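Local coordinates for endo-polygalacturonase (Pectobacterium carotovorum subsp. carotovorum, PDB 1BHE), which hydrolyses the alpha-1,4 links of polygalacturonic acid in pectin, helping the bacterium to macerate and soft-rot plant tissue, at residues N200-D205 / T221-V226. Numbering follows the deposited sequence.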
# COMPACT_ATOMS: atom_id res chain seq x y z
N ASN A 200 -10.19 -4.53 -0.98
CA ASN A 200 -9.76 -3.21 -1.41
C ASN A 200 -8.91 -2.49 -0.37
O ASN A 200 -9.01 -1.27 -0.22
CB ASN A 200 -11.03 -2.39 -1.71
CG ASN A 200 -10.86 -1.34 -2.77
OD1 ASN A 200 -10.23 -1.57 -3.79
ND2 ASN A 200 -11.46 -0.18 -2.52
N THR A 201 -8.08 -3.23 0.35
CA THR A 201 -7.29 -2.66 1.45
C THR A 201 -5.79 -2.82 1.27
O THR A 201 -5.09 -3.17 2.23
CB THR A 201 -7.74 -3.35 2.76
OG1 THR A 201 -7.74 -4.76 2.52
CG2 THR A 201 -9.12 -2.89 3.18
N ASP A 202 -5.28 -2.48 0.08
CA ASP A 202 -3.84 -2.57 -0.16
C ASP A 202 -3.10 -1.82 0.95
O ASP A 202 -3.59 -0.78 1.42
CB ASP A 202 -3.44 -1.97 -1.50
CG ASP A 202 -3.89 -2.75 -2.72
OD1 ASP A 202 -4.66 -3.72 -2.59
OD2 ASP A 202 -3.47 -2.39 -3.84
N GLY A 203 -1.95 -2.36 1.33
CA GLY A 203 -1.16 -1.76 2.39
C GLY A 203 -0.42 -0.51 1.94
O GLY A 203 -0.77 0.60 2.35
N ILE A 204 0.67 -0.67 1.20
CA ILE A 204 1.47 0.43 0.71
C ILE A 204 1.70 0.29 -0.80
O ILE A 204 2.34 -0.67 -1.22
CB ILE A 204 2.86 0.55 1.38
CG1 ILE A 204 2.75 0.70 2.90
CG2 ILE A 204 3.59 1.74 0.78
CD1 ILE A 204 4.08 0.72 3.61
N ASP A 205 1.22 1.25 -1.58
CA ASP A 205 1.32 1.20 -3.03
C ASP A 205 1.96 2.42 -3.67
O ASP A 205 1.30 3.44 -3.91
CB ASP A 205 -0.06 1.09 -3.68
CG ASP A 205 -0.93 -0.11 -3.43
OD1 ASP A 205 -0.58 -1.03 -2.68
OD2 ASP A 205 -2.04 -0.17 -4.03
N THR A 221 -3.15 -7.44 6.01
CA THR A 221 -4.38 -6.78 5.55
C THR A 221 -5.19 -7.73 4.69
O THR A 221 -4.99 -8.95 4.76
CB THR A 221 -4.00 -5.50 4.78
OG1 THR A 221 -5.17 -4.76 4.42
CG2 THR A 221 -3.20 -5.83 3.52
N GLY A 222 -6.13 -7.20 3.92
CA GLY A 222 -7.00 -8.02 3.09
C GLY A 222 -6.41 -8.21 1.70
O GLY A 222 -6.27 -9.35 1.26
N ASP A 223 -6.11 -7.12 1.00
CA ASP A 223 -5.59 -7.24 -0.37
C ASP A 223 -4.08 -7.10 -0.39
O ASP A 223 -3.43 -7.59 0.55
CB ASP A 223 -6.32 -6.27 -1.29
CG ASP A 223 -7.73 -6.72 -1.63
OD1 ASP A 223 -8.20 -7.75 -1.10
OD2 ASP A 223 -8.40 -6.05 -2.44
N ASP A 224 -3.48 -6.60 -1.47
CA ASP A 224 -2.03 -6.60 -1.58
C ASP A 224 -1.32 -5.96 -0.40
O ASP A 224 -1.66 -4.85 -0.01
CB ASP A 224 -1.59 -5.90 -2.87
CG ASP A 224 -1.75 -6.81 -4.08
OD1 ASP A 224 -1.41 -8.00 -3.97
OD2 ASP A 224 -2.22 -6.31 -5.12
N ASN A 225 -0.31 -6.64 0.13
CA ASN A 225 0.47 -6.09 1.24
C ASN A 225 1.21 -4.86 0.72
O ASN A 225 1.22 -3.79 1.33
CB ASN A 225 1.39 -7.14 1.83
CG ASN A 225 0.65 -8.37 2.31
OD1 ASN A 225 0.13 -9.15 1.50
ND2 ASN A 225 0.59 -8.57 3.62
N VAL A 226 1.82 -5.01 -0.45
CA VAL A 226 2.49 -3.96 -1.20
C VAL A 226 2.14 -4.21 -2.67
O VAL A 226 2.19 -5.35 -3.14
CB VAL A 226 4.02 -3.94 -1.06
CG1 VAL A 226 4.68 -3.04 -2.11
CG2 VAL A 226 4.48 -3.46 0.31
O HOH W 1 -7.14 -3.98 -3.88
O HOH W 2 -3.51 -3.85 -6.05
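Residues 202-204 run beside 224-226 as neighbouring coils, Gly203 N bonding Asp224 O at 2.8 Å and Ile204 N bonding Asn225 O, leading into the parallel pairing of strands 204-207 and 226-230, bridged at Ile204 and Val226. The Thr201 and Thr221 side chains pass antiparallel: Thr221 OG1, anti to the backbone N (chi1 -174°), donates to Thr201 O at 2.7 Å. Threonine suits position 201 because its hydroxyl, bonded chiefly to Ala198 O, can donate there while accepting from Asp223 N at 3.2 Å and, weakly, Gly222 N. Such stacking of turns is that of the right-handed parallel beta-helix of family 28, and here it places Asp223, the predicted proton donor, beside His251, an inferred active-site residue. Asn200 N meets Asp223 OD2 at 2.8 Å from well above the carboxylate plane, while OD1 pairs with Arg199. Asp202 reaches across obliquely, its two carboxylate oxygens suited to accepting several bonds: OD1 takes a weak one from Asp224 N and another from a water that also donates to Asp223 OD2. Asp224 runs alongside in the same sense; a second water joins their OD2 atoms, and Ser254, Arg280 and Lys282 hold the Asp224 carboxylate. At Gly203 a CB would run into Asn225 O, whereas the bare CA makes a CA-H...O contact with it at 3.3 Å.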